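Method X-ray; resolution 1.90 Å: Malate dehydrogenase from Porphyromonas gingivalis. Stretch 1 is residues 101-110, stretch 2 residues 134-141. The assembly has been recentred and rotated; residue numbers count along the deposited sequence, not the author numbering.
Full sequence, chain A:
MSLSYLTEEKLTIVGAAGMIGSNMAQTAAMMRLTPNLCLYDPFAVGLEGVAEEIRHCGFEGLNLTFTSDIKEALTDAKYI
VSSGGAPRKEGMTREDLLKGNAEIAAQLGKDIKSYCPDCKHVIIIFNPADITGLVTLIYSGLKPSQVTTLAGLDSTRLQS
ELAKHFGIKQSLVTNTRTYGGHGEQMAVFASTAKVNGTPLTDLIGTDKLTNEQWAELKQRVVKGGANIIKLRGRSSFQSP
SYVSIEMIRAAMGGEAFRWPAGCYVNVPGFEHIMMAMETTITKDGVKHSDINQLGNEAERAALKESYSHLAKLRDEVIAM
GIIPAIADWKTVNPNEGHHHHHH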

# COMPACT_ATOMS: atom_id res chain seq x y z
N ASN A 101 22.07 -3.25 15.54
CA ASN A 101 20.89 -2.37 15.52
C ASN A 101 20.98 -1.22 16.53
O ASN A 101 20.48 -0.10 16.27
CB ASN A 101 19.61 -3.18 15.77
CG ASN A 101 19.24 -3.99 14.59
OD1 ASN A 101 18.91 -3.45 13.54
ND2 ASN A 101 19.31 -5.31 14.74
N ALA A 102 21.59 -1.48 17.68
CA ALA A 102 21.79 -0.39 18.63
C ALA A 102 22.67 0.70 18.01
O ALA A 102 22.41 1.91 18.21
CB ALA A 102 22.37 -0.87 19.94
N GLU A 103 23.71 0.28 17.30
CA GLU A 103 24.62 1.23 16.61
C GLU A 103 23.92 2.02 15.50
O GLU A 103 24.19 3.20 15.32
CB GLU A 103 25.85 0.54 15.99
CG GLU A 103 26.76 -0.22 16.95
CD GLU A 103 27.52 0.67 17.91
OE1 GLU A 103 27.20 1.86 18.01
OE2 GLU A 103 28.44 0.15 18.59
N ILE A 104 23.07 1.38 14.71
CA ILE A 104 22.40 2.17 13.67
C ILE A 104 21.43 3.13 14.33
O ILE A 104 21.28 4.25 13.88
CB ILE A 104 21.63 1.32 12.64
CG1 ILE A 104 22.54 0.28 12.04
CG2 ILE A 104 21.18 2.22 11.48
CD1 ILE A 104 21.74 -0.93 11.44
N ALA A 105 20.83 2.70 15.43
CA ALA A 105 19.92 3.59 16.17
C ALA A 105 20.71 4.77 16.75
O ALA A 105 20.24 5.89 16.73
CB ALA A 105 19.21 2.84 17.30
N ALA A 106 21.92 4.54 17.27
CA ALA A 106 22.71 5.71 17.81
C ALA A 106 23.08 6.72 16.72
O ALA A 106 22.99 7.96 16.90
CB ALA A 106 23.99 5.24 18.50
N GLN A 107 23.52 6.18 15.61
CA GLN A 107 23.84 6.99 14.44
C GLN A 107 22.65 7.76 13.94
O GLN A 107 22.80 8.89 13.53
CB GLN A 107 24.44 6.13 13.30
CG GLN A 107 24.97 7.00 12.15
CD GLN A 107 26.16 7.88 12.59
OE1 GLN A 107 27.12 7.39 13.17
NE2 GLN A 107 26.07 9.20 12.34
N LEU A 108 21.44 7.17 13.99
CA LEU A 108 20.26 7.95 13.59
C LEU A 108 20.01 9.10 14.54
O LEU A 108 19.75 10.22 14.12
CB LEU A 108 19.01 7.08 13.50
CG LEU A 108 17.65 7.76 13.26
CD1 LEU A 108 17.68 8.58 11.97
CD2 LEU A 108 16.62 6.62 13.16
N GLY A 109 20.11 8.84 15.85
CA GLY A 109 20.07 9.93 16.81
C GLY A 109 21.10 11.04 16.55
O GLY A 109 20.78 12.23 16.54
N LYS A 110 22.36 10.68 16.39
CA LYS A 110 23.42 11.69 16.15
C LYS A 110 23.09 12.55 14.91
O LYS A 110 23.29 13.78 14.88
CB LYS A 110 24.75 10.97 15.93
CG LYS A 110 25.31 10.19 17.13
CD LYS A 110 26.48 9.32 16.63
CE LYS A 110 27.07 8.44 17.73
NZ LYS A 110 28.40 7.87 17.36
N LEU A 134 14.97 3.52 22.42
CA LEU A 134 15.57 4.26 23.58
C LEU A 134 16.92 4.89 23.19
O LEU A 134 17.24 6.02 23.56
CB LEU A 134 15.75 3.30 24.76
CG LEU A 134 16.49 3.78 26.01
CD1 LEU A 134 15.75 4.92 26.64
CD2 LEU A 134 16.61 2.61 27.05
N VAL A 135 17.70 4.16 22.40
CA VAL A 135 18.99 4.66 21.95
C VAL A 135 18.78 5.85 21.04
O VAL A 135 19.46 6.88 21.16
CB VAL A 135 19.75 3.59 21.16
CG1 VAL A 135 20.94 4.21 20.42
CG2 VAL A 135 20.22 2.44 22.09
N THR A 136 17.83 5.75 20.12
CA THR A 136 17.56 6.93 19.29
C THR A 136 17.18 8.14 20.10
O THR A 136 17.68 9.24 19.83
CB THR A 136 16.50 6.66 18.19
OG1 THR A 136 17.01 5.72 17.27
CG2 THR A 136 16.19 7.94 17.41
N LEU A 137 16.24 7.99 21.06
CA LEU A 137 15.85 9.09 21.93
C LEU A 137 17.07 9.73 22.61
O LEU A 137 17.24 10.96 22.60
CB LEU A 137 14.87 8.57 23.01
CG LEU A 137 14.34 9.58 24.03
CD1 LEU A 137 13.83 10.86 23.36
CD2 LEU A 137 13.32 8.95 25.04
N ILE A 138 17.91 8.90 23.21
CA ILE A 138 19.06 9.39 23.96
C ILE A 138 20.06 10.18 23.10
O ILE A 138 20.39 11.34 23.41
CB ILE A 138 19.76 8.23 24.67
CG1 ILE A 138 18.85 7.71 25.78
CG2 ILE A 138 21.10 8.71 25.23
CD1 ILE A 138 19.34 6.38 26.37
N TYR A 139 20.45 9.60 21.96
CA TYR A 139 21.37 10.29 21.06
C TYR A 139 20.78 11.47 20.27
O TYR A 139 21.52 12.35 19.80
CB TYR A 139 21.98 9.30 20.11
CG TYR A 139 23.10 8.49 20.71
CD1 TYR A 139 22.85 7.29 21.36
CD2 TYR A 139 24.42 8.92 20.61
CE1 TYR A 139 23.87 6.53 21.90
CE2 TYR A 139 25.45 8.17 21.17
CZ TYR A 139 25.18 6.98 21.82
OH TYR A 139 26.19 6.18 22.37
N SER A 140 19.45 11.50 20.10
CA SER A 140 18.83 12.51 19.26
C SER A 140 18.75 13.86 19.97
O SER A 140 18.57 14.90 19.32
CB SER A 140 17.39 12.10 18.92
OG SER A 140 16.52 12.26 20.06
N GLY A 141 18.80 13.85 21.30
CA GLY A 141 18.62 15.07 22.10
C GLY A 141 17.18 15.53 22.22
O GLY A 141 16.92 16.60 22.80

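Residues 101-110 and 134-140 belong to two helices that run in roughly the same direction, their N-to-C axes 31° apart and only 7.1 Å from each other at closest approach. The short separation goes with small residues on the first helix: Ala102, Ala105, Ala106 and Gly109 line its contacting side, while Val135, Thr136 and Tyr139 provide the bulk from the second. The two stretches together bury 404 Å², and most of the contacts are packing rather than polar bonds.

At the N-terminal end of the contact, Val135 is the bump. With chi1 at t and its CA-to-CB bond directed toward the first helix, it sets CG1 into a shallow hollow bounded by Ala102, Ala105 and Ala106. There Val135 CG1 lies 3.3 Å from Ala106 N and 3.5 Å from Ala102 O, resting on the backbone itself, and it also packs against Ala105 CB at 3.8 Å and Ala106 CB at 3.7 Å. The short alanine side chains leave the backbone open to this methyl group.

One turn further along, Tyr139 also points toward the first helix. Its chi1 of -79° lays the ring alongside Ala106, whose CB sits over one face, 3.7 Å from the centroid of the Tyr139 ring and 15° off the ring normal, a well-formed CH-pi contact. The extended Lys110 side chain adds aliphatic cover nearer the surface, with Lys110 CE 3.8 Å from Tyr139 CE2. Tyr139 has the largest area covered by the other stretch, and its hydroxyl is satisfied elsewhere in the structure.

The backbones come closest at Gly109, where Gly109 CA is 3.8 Å from Ser140 CA. A side chain has no room here: an ideal CB on Gly109 would lie 2.5 Å from Tyr139 CB and 3.0 Å from Ser140 N, both clashes. The bare glycine instead lets Ser140 CA approach Gly109 O at 3.4 Å in a nearly straight CA-H...O contact, 163° at the hydrogen. Gly109 O and Tyr139 O, 3.3 Å apart, are both acceptors and form no hydrogen bond.

Polar contact is sparse. Thr136 OG1 lies 3.3 Å from Ala105 O, within hydrogen-bonding reach, although its proton has another acceptor available. Thr136 OG1 also lies 3.6 Å from Ala105 CB. Ser140, with chi1 at p, turns its hydroxyl back onto its own helix, where Ser140 OG donates to Leu137 O at 2.9 Å. Beyond it, Gly141 leaves the helical conformation with a positive phi of 77°, which favours glycine.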